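Local structure of peptide methionine sulfoxide reductase msrA/msrB (Neisseria gonorrhoeae, 2H30) at residues A[42-47]-A[121-126]; A[73-78]-A[102-107]. The protein probably relays electrons, as a thioredoxin domain that can take them from DsbD, to the downstream methionine sulfoxide reductases of the same protein. The protein carries 2 engineered substitutions. All blocks are in the same frame, centred on the assembly; numbering follows the deposited sequence.

How the interactions relate
After helix 16-20 and the short edge strand 24-25, the chain forms strand 41-45. Helix 51-64 and strand 73-78 follow, the latter beside 41-45. Interaction 2 closes the shorter loop: after helix 90-95 the chain returns to pair 102-107 in parallel with 73-78. Interaction 1 closes the longer one when 121-126 comes back antiparallel to 42-47, so the whole loop of interaction 2 lies within that of interaction 1. Strands 41-45 and 73-78 are neighbours, joined by Leu42 N to Asn73 O and Lys44 O to Val77 N, so both contacts belong to one central sheet, with 105-107 and 124-128 flanking this pair.

Interaction 1: A[42-47]-A[121-126]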
ATOM      1  N   LEU A  42      -0.495  -6.073   3.508  1.00 12.54           N
ATOM      2  CA  LEU A  42       0.620  -5.729   2.604  1.00 13.93           C
ATOM      3  C   LEU A  42       0.265  -4.381   2.028  1.00 12.48           C
ATOM      4  O   LEU A  42      -0.814  -4.224   1.425  1.00 13.43           O
ATOM      5  CB  LEU A  42       0.717  -6.798   1.502  1.00 15.22           C
ATOM      6  CG  LEU A  42       1.829  -6.481   0.519  1.00 16.13           C
ATOM      7  CD1 LEU A  42       3.237  -6.477   1.166  1.00 17.10           C
ATOM      8  CD2 LEU A  42       1.657  -7.589  -0.589  1.00 18.21           C
ATOM      9  N   ILE A  43       1.123  -3.389   2.275  1.00 11.93           N
ATOM     10  CA  ILE A  43       0.803  -1.996   1.901  1.00 11.56           C
ATOM     11  C   ILE A  43       1.758  -1.507   0.841  1.00 12.11           C
ATOM     12  O   ILE A  43       2.986  -1.595   1.033  1.00 13.02           O
ATOM     13  CB  ILE A  43       0.953  -1.047   3.091  1.00 13.01           C
ATOM     14  CG1 ILE A  43       0.055  -1.518   4.249  1.00 13.38           C
ATOM     15  CG2 ILE A  43       0.618   0.396   2.658  1.00 14.90           C
ATOM     16  CD1 ILE A  43       0.330  -0.701   5.515  1.00 16.38           C
ATOM     17  N   LYS A  44       1.232  -0.992  -0.238  1.00 11.38           N
ATOM     18  CA  LYS A  44       2.086  -0.359  -1.291  1.00 11.08           C
ATOM     19  C   LYS A  44       1.978   1.167  -1.147  1.00 12.42           C
ATOM     20  O   LYS A  44       0.833   1.677  -1.254  1.00 12.01           O
ATOM     21  CB  LYS A  44       1.560  -0.728  -2.676  1.00 12.70           C
ATOM     22  CG  LYS A  44       2.501  -0.150  -3.766  1.00 13.83           C
ATOM     23  CD  LYS A  44       1.995  -0.477  -5.136  1.00 18.13           C
ATOM     24  CE  LYS A  44       3.249  -0.352  -6.097  1.00 21.43           C
ATOM     25  NZ  LYS A  44       2.903  -1.027  -7.296  1.00 25.02           N
ATOM     26  N   PHE A  45       3.124   1.831  -0.941  1.00 10.65           N
ATOM     27  CA  PHE A  45       3.188   3.305  -0.887  1.00 10.28           C
ATOM     28  C   PHE A  45       3.568   3.786  -2.269  1.00 11.25           C
ATOM     29  O   PHE A  45       4.522   3.273  -2.886  1.00 11.92           O
ATOM     30  CB  PHE A  45       4.266   3.757   0.112  1.00 11.92           C
ATOM     31  CG  PHE A  45       3.926   3.389   1.526  1.00 12.78           C
ATOM     32  CD1 PHE A  45       4.212   2.123   2.033  1.00 13.59           C
ATOM     33  CD2 PHE A  45       3.253   4.301   2.315  1.00 14.25           C
ATOM     34  CE1 PHE A  45       3.850   1.815   3.368  1.00 16.20           C
ATOM     35  CE2 PHE A  45       2.911   4.010   3.661  1.00 14.17           C
ATOM     36  CZ  PHE A  45       3.195   2.771   4.195  1.00 14.21           C
ATOM     37  N   TRP A  46       2.876   4.829  -2.713  1.00 11.00           N
ATOM     38  CA  TRP A  46       3.100   5.359  -4.054  1.00 11.05           C
ATOM     39  C   TRP A  46       2.738   6.835  -4.138  1.00 11.95           C
ATOM     40  O   TRP A  46       2.203   7.406  -3.176  1.00 12.55           O
ATOM     41  CB  TRP A  46       2.301   4.537  -5.084  1.00 11.29           C
ATOM     42  CG  TRP A  46       0.805   4.612  -4.945  1.00 12.09           C
ATOM     43  CD1 TRP A  46       0.026   3.899  -4.053  1.00 13.78           C
ATOM     44  CD2 TRP A  46      -0.097   5.337  -5.777  1.00 12.65           C
ATOM     45  NE1 TRP A  46      -1.333   4.200  -4.268  1.00 12.33           N
ATOM     46  CE2 TRP A  46      -1.406   5.111  -5.293  1.00 12.08           C
ATOM     47  CE3 TRP A  46       0.097   6.241  -6.828  1.00 12.93           C
ATOM     48  CZ2 TRP A  46      -2.538   5.657  -5.886  1.00 14.77           C
ATOM     49  CZ3 TRP A  46      -1.047   6.822  -7.404  1.00 14.09           C
ATOM     50  CH2 TRP A  46      -2.336   6.543  -6.936  1.00 14.17           C
ATOM     51  N   ALA A  47       3.053   7.449  -5.295  1.00 12.83           N
ATOM     52  CA  ALA A  47       2.711   8.834  -5.581  1.00 12.93           C
ATOM     53  C   ALA A  47       2.324   8.986  -7.022  1.00 13.90           C
ATOM     54  O   ALA A  47       2.837   8.261  -7.889  1.00 13.15           O
ATOM     55  CB  ALA A  47       3.862   9.758  -5.274  1.00 14.01           C
ATOM     56  N   VAL A 121      11.127   6.627  -0.689  1.00 19.42           N
ATOM     57  CA  VAL A 121      11.211   6.297  -2.102  1.00 18.92           C
ATOM     58  C   VAL A 121      10.006   5.482  -2.496  1.00 16.26           C
ATOM     59  O   VAL A 121       9.469   4.753  -1.696  1.00 16.60           O
ATOM     60  CB  VAL A 121      12.507   5.611  -2.510  1.00 21.41           C
ATOM     61  CG1 VAL A 121      13.758   6.444  -2.094  1.00 24.00           C
ATOM     62  CG2 VAL A 121      12.592   4.235  -2.047  1.00 24.96           C
ATOM     63  N   TYR A 122       9.583   5.686  -3.722  1.00 14.45           N
ATOM     64  CA  TYR A 122       8.402   4.968  -4.234  1.00 14.45           C
ATOM     65  C   TYR A 122       8.748   4.200  -5.481  1.00 14.34           C
ATOM     66  O   TYR A 122       9.643   4.634  -6.294  1.00 16.92           O
ATOM     67  CB  TYR A 122       7.315   5.962  -4.587  1.00 13.87           C
ATOM     68  CG  TYR A 122       6.765   6.779  -3.426  1.00 13.85           C
ATOM     69  CD1 TYR A 122       6.412   6.165  -2.210  1.00 15.39           C
ATOM     70  CD2 TYR A 122       6.545   8.127  -3.563  1.00 16.19           C
ATOM     71  CE1 TYR A 122       5.809   6.915  -1.173  1.00 15.53           C
ATOM     72  CE2 TYR A 122       5.980   8.874  -2.507  1.00 15.53           C
ATOM     73  CZ  TYR A 122       5.610   8.240  -1.350  1.00 15.21           C
ATOM     74  OH  TYR A 122       5.010   8.908  -0.330  1.00 16.45           O
ATOM     75  N   PRO A 123       8.043   3.089  -5.691  1.00 13.90           N
ATOM     76  CA  PRO A 123       7.151   2.467  -4.694  1.00 12.17           C
ATOM     77  C   PRO A 123       7.982   1.880  -3.562  1.00 13.02           C
ATOM     78  O   PRO A 123       9.192   1.668  -3.706  1.00 13.34           O
ATOM     79  CB  PRO A 123       6.509   1.308  -5.474  1.00 15.58           C
ATOM     80  CG  PRO A 123       7.403   1.097  -6.668  1.00 16.00           C
ATOM     81  CD  PRO A 123       8.208   2.290  -6.925  1.00 14.66           C
ATOM     82  N   SER A 124       7.324   1.680  -2.439  1.00 12.33           N
ATOM     83  CA  SER A 124       7.875   0.833  -1.380  1.00 10.34           C
ATOM     84  C   SER A 124       6.726   0.071  -0.783  1.00 11.72           C
ATOM     85  O   SER A 124       5.547   0.446  -0.983  1.00 12.48           O
ATOM     86  CB  SER A 124       8.497   1.672  -0.245  1.00 12.87           C
ATOM     87  OG  SER A 124       9.755   2.217  -0.680  1.00 15.17           O
ATOM     88  N   TRP A 125       7.065  -1.005  -0.073  1.00 12.16           N
ATOM     89  CA  TRP A 125       6.020  -1.887   0.496  1.00 11.44           C
ATOM     90  C   TRP A 125       6.269  -2.100   1.959  1.00 14.14           C
ATOM     91  O   TRP A 125       7.439  -2.117   2.380  1.00 15.32           O
ATOM     92  CB  TRP A 125       6.103  -3.240  -0.201  1.00 12.56           C
ATOM     93  CG  TRP A 125       5.672  -3.156  -1.679  1.00 12.78           C
ATOM     94  CD1 TRP A 125       6.456  -2.752  -2.773  1.00 14.35           C
ATOM     95  CD2 TRP A 125       4.423  -3.566  -2.201  1.00 13.35           C
ATOM     96  NE1 TRP A 125       5.688  -2.867  -3.929  1.00 14.09           N
ATOM     97  CE2 TRP A 125       4.444  -3.350  -3.607  1.00 15.47           C
ATOM     98  CE3 TRP A 125       3.249  -4.029  -1.607  1.00 14.53           C
ATOM     99  CZ2 TRP A 125       3.331  -3.659  -4.431  1.00 13.33           C
ATOM    100  CZ3 TRP A 125       2.133  -4.346  -2.416  1.00 12.45           C
ATOM    101  CH2 TRP A 125       2.186  -4.138  -3.830  1.00 13.42           C
ATOM    102  N   ALA A 126       5.188  -2.245   2.717  1.00 14.38           N
ATOM    103  CA  ALA A 126       5.360  -2.678   4.114  1.00 13.28           C
ATOM    104  C   ALA A 126       4.463  -3.857   4.408  1.00 14.07           C
ATOM    105  O   ALA A 126       3.362  -3.938   3.891  1.00 14.73           O
ATOM    106  CB  ALA A 126       5.055  -1.521   5.075  1.00 14.71           C
TER
HETATM  107  O   HOH W   1       5.819  -2.813  -6.843  1.00 19.57           O
HETATM  108  O   HOH W   2       2.491   7.398   0.192  1.00 16.70           O
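Ile43 O is gripped twice: the backbone N of Ala126 donates to it at 2.8 Å, in the carbonyl plane, and the CA of Trp125 adds a CA-H...O contact at 3.1 Å. Ile43 N answers with a bond to Ala126 O, closing a hydrogen-bonded antiparallel pair. Phe45 and Ser124 form the next one, in which Phe45 N reaches Ser124 O nearly along the C=O axis at 2.8 Å, while the return bond from Ser124 N to Phe45 O is longer, 3.3 Å.

Between them, Lys44 and Trp125 share a non-hydrogen-bonded pair and one face of the sheet. Lysine suits this buried place because its methylenes serve as a hydrophobic rod: CG lies anti to the backbone N (chi1 -176°), the chain continues extended, and CB sits over the indole face, 3.6 Å from the six-membered ring's centroid. Leu42 comes obliquely to the same indole, its CG 3.5 Å from CE3 of Trp125. The charged NZ of Lys44 is satisfied by a salt bridge to Glu56, and Trp125 NE1 donates to a water at the indole edge.

On the opposite face Phe45 turns its ring edge to the CB of Ala126, whose small methyl lets the ring edge come close to the strand. The Tyr122 ring lies with one face over the backbone of Trp46 and Ala47, and Ala47 CB touches its CD2 at 3.6 Å. Tyr122 OH hydrogen-bonds to a second water, and the Tyr122 side chain also touches Cys53. Ser124 OG donates back to Val121 O at 2.7 Å, from above the carbonyl plane. Pro123 follows a cis peptide bond, and with Cys53 in a CxxC-type helix start nearby, this is the cis-proline loop characteristic of the thioredoxin fold.

Interaction 2: A[73-78]-A[102-107]; sequences NLITVA and KLPVVT
Thr76 carries the polar side of this contact through its chi1. OG1 lies between the backbone N and the carbonyl carbon (chi1 78°), the crowded position, and so reaches across to the neighbouring segment to donate to Pro104 O at 2.8 Å, on a carbonyl lone pair. The backbone N of Thr76 reaches the same oxygen at 3.0 Å from above the carbonyl plane, so one residue clamps Pro104 O with two donors. As OG1 also accepts from Trp46 NE1, a hydroxyl suits this buried spot because it can donate to one partner and accept from another. The same torsion sets CG2 anti to the carbonyl carbon, where it meets Leu103 CD1 at 3.7 Å, the two side chains crossing at about a right angle.

Strands 73-78 and 105-107 lie parallel and neighbouring, with helix 90-95 in the connection: a beta-alpha-beta unit of the thioredoxin fold. Its ladder continues as Val106 N donates to Thr76 O at 2.8 Å and Ala78 N to Val106 O, the latter nearly along the C=O axis. Pro104, having no N-H, instead sets ring atom CG against Leu74 O at 3.5 Å, just before the regular pairing begins.

Beta-branched residues suit the extended backbone, and the apolar ones line both faces. Val77 and Val106 both hold CG1 anti to the backbone N and point the same way side by side, Val77 CG2 lying 4.1 Å from Val106 CB. Ile75, with CG1 in the crowded position (chi1 66°), places CD1 in contact with Val106 CG2. On the face shared with Thr76, the methyl of Ala78 meets Val105 CG1 at 4.2 Å, and both residues also touch helix 90-95, Ala78 at Phe91 and Val105 at Tyr95.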
ATOM      1  N   ASN A  73      -4.577  -8.679   3.710  1.00 13.90           N
ATOM      2  CA  ASN A  73      -5.213  -7.449   3.241  1.00 14.34           C
ATOM      3  C   ASN A  73      -4.216  -6.749   2.316  1.00 13.82           C
ATOM      4  O   ASN A  73      -3.091  -6.519   2.735  1.00 16.92           O
ATOM      5  CB  ASN A  73      -5.473  -6.507   4.401  1.00 13.99           C
ATOM      6  CG  ASN A  73      -6.317  -7.159   5.542  1.00 14.86           C
ATOM      7  OD1 ASN A  73      -5.953  -7.082   6.710  1.00 19.10           O
ATOM      8  ND2 ASN A  73      -7.389  -7.802   5.166  1.00 14.49           N
ATOM      9  N   LEU A  74      -4.629  -6.441   1.095  1.00 13.86           N
ATOM     10  CA  LEU A  74      -3.742  -5.668   0.210  1.00 14.38           C
ATOM     11  C   LEU A  74      -4.329  -4.277   0.053  1.00 14.93           C
ATOM     12  O   LEU A  74      -5.494  -4.084  -0.364  1.00 15.86           O
ATOM     13  CB  LEU A  74      -3.689  -6.343  -1.151  1.00 15.11           C
ATOM     14  CG  LEU A  74      -2.401  -7.024  -1.414  1.00 22.18           C
ATOM     15  CD1 LEU A  74      -2.509  -7.747  -2.750  1.00 24.57           C
ATOM     16  CD2 LEU A  74      -1.284  -6.028  -1.539  1.00 30.71           C
ATOM     17  N   ILE A  75      -3.529  -3.302   0.479  1.00 12.88           N
ATOM     18  CA  ILE A  75      -3.951  -1.913   0.326  1.00 13.83           C
ATOM     19  C   ILE A  75      -2.828  -1.039  -0.214  1.00 13.84           C
ATOM     20  O   ILE A  75      -1.663  -1.451  -0.202  1.00 14.87           O
ATOM     21  CB  ILE A  75      -4.490  -1.344   1.641  1.00 16.61           C
ATOM     22  CG1 ILE A  75      -3.372  -1.278   2.632  1.00 16.71           C
ATOM     23  CG2 ILE A  75      -5.687  -2.200   2.177  1.00 16.58           C
ATOM     24  CD1 ILE A  75      -3.721  -0.431   3.831  1.00 24.04           C
ATOM     25  N   THR A  76      -3.185   0.134  -0.712  1.00 11.65           N
ATOM     26  CA  THR A  76      -2.138   1.070  -1.141  1.00 12.36           C
ATOM     27  C   THR A  76      -2.350   2.378  -0.374  1.00 13.85           C
ATOM     28  O   THR A  76      -3.476   2.649   0.070  1.00 13.63           O
ATOM     29  CB  THR A  76      -2.137   1.339  -2.667  1.00 13.19           C
ATOM     30  OG1 THR A  76      -3.192   2.252  -3.007  1.00 13.61           O
ATOM     31  CG2 THR A  76      -2.293  -0.021  -3.415  1.00 13.69           C
ATOM     32  N   VAL A  77      -1.283   3.148  -0.251  1.00 12.09           N
ATOM     33  CA  VAL A  77      -1.326   4.438   0.434  1.00 12.27           C
ATOM     34  C   VAL A  77      -0.714   5.505  -0.467  1.00 13.09           C
ATOM     35  O   VAL A  77       0.437   5.385  -0.883  1.00 13.24           O
ATOM     36  CB  VAL A  77      -0.537   4.397   1.697  1.00 13.23           C
ATOM     37  CG1 VAL A  77      -0.453   5.823   2.334  1.00 15.01           C
ATOM     38  CG2 VAL A  77      -1.215   3.419   2.696  1.00 14.32           C
ATOM     39  N   ALA A  78      -1.514   6.553  -0.701  1.00 13.56           N
ATOM     40  CA  ALA A  78      -1.004   7.798  -1.304  1.00 12.15           C
ATOM     41  C   ALA A  78      -1.055   8.838  -0.199  1.00 14.79           C
ATOM     42  O   ALA A  78      -1.874   8.725   0.694  1.00 14.63           O
ATOM     43  CB  ALA A  78      -1.823   8.253  -2.470  1.00 14.00           C
ATOM     44  N   LYS A 102     -11.178  -1.708  -8.070  1.00 18.90           N
ATOM     45  CA  LYS A 102     -10.989  -2.685  -7.030  1.00 19.39           C
ATOM     46  C   LYS A 102      -9.704  -2.519  -6.229  1.00 18.35           C
ATOM     47  O   LYS A 102      -9.357  -3.380  -5.423  1.00 19.54           O
ATOM     48  CB  LYS A 102     -11.013  -4.065  -7.639  1.00 20.09           C
ATOM     49  CG  LYS A 102     -12.363  -4.405  -8.351  1.00 25.11           C
ATOM     50  CD  LYS A 102     -13.450  -4.674  -7.331  1.00 32.30           C
ATOM     51  CE  LYS A 102     -14.749  -5.109  -8.045  1.00 33.16           C
ATOM     52  NZ  LYS A 102     -15.219  -4.080  -9.057  1.00 41.72           N
ATOM     53  N   LEU A 103      -8.995  -1.404  -6.446  1.00 16.54           N
ATOM     54  CA  LEU A 103      -7.784  -1.140  -5.700  1.00 15.00           C
ATOM     55  C   LEU A 103      -8.006  -0.193  -4.503  1.00 15.45           C
ATOM     56  O   LEU A 103      -8.394   0.963  -4.711  1.00 17.97           O
ATOM     57  CB  LEU A 103      -6.811  -0.423  -6.662  1.00 15.26           C
ATOM     58  CG  LEU A 103      -5.387  -0.230  -6.038  1.00 15.96           C
ATOM     59  CD1 LEU A 103      -4.706  -1.543  -5.712  1.00 17.92           C
ATOM     60  CD2 LEU A 103      -4.597   0.588  -7.029  1.00 15.91           C
ATOM     61  N   PRO A 104      -7.740  -0.649  -3.270  1.00 15.95           N
ATOM     62  CA  PRO A 104      -7.879   0.295  -2.166  1.00 16.43           C
ATOM     63  C   PRO A 104      -6.783   1.333  -2.125  1.00 14.91           C
ATOM     64  O   PRO A 104      -5.594   0.962  -2.251  1.00 14.11           O
ATOM     65  CB  PRO A 104      -7.838  -0.603  -0.916  1.00 17.25           C
ATOM     66  CG  PRO A 104      -8.034  -2.015  -1.449  1.00 18.09           C
ATOM     67  CD  PRO A 104      -7.432  -2.018  -2.833  1.00 16.84           C
ATOM     68  N   VAL A 105      -7.184   2.610  -2.086  1.00 14.57           N
ATOM     69  CA  VAL A 105      -6.223   3.671  -1.994  1.00 13.85           C
ATOM     70  C   VAL A 105      -6.510   4.485  -0.744  1.00 14.82           C
ATOM     71  O   VAL A 105      -7.422   5.358  -0.777  1.00 18.09           O
ATOM     72  CB  VAL A 105      -6.191   4.580  -3.232  1.00 15.48           C
ATOM     73  CG1 VAL A 105      -5.128   5.654  -3.013  1.00 15.76           C
ATOM     74  CG2 VAL A 105      -5.897   3.744  -4.534  1.00 14.28           C
ATOM     75  N   VAL A 106      -5.713   4.281   0.293  1.00 13.92           N
ATOM     76  CA  VAL A 106      -5.858   5.113   1.503  1.00 14.63           C
ATOM     77  C   VAL A 106      -5.183   6.436   1.212  1.00 15.44           C
ATOM     78  O   VAL A 106      -4.097   6.481   0.652  1.00 16.04           O
ATOM     79  CB  VAL A 106      -5.181   4.419   2.670  1.00 15.51           C
ATOM     80  CG1 VAL A 106      -5.099   5.348   3.950  1.00 16.16           C
ATOM     81  CG2 VAL A 106      -5.852   3.115   2.993  1.00 16.66           C
ATOM     82  N   THR A 107      -5.782   7.539   1.666  1.00 15.17           N
ATOM     83  CA  THR A 107      -5.201   8.853   1.487  1.00 16.70           C
ATOM     84  C   THR A 107      -4.714   9.338   2.858  1.00 17.97           C
ATOM     85  O   THR A 107      -5.541   9.588   3.768  1.00 21.74           O
ATOM     86  CB  THR A 107      -6.187   9.830   0.813  1.00 16.86           C
ATOM     87  OG1 THR A 107      -7.463   9.861   1.490  1.00 21.01           O
ATOM     88  CG2 THR A 107      -6.407   9.454  -0.608  1.00 18.05           C
TER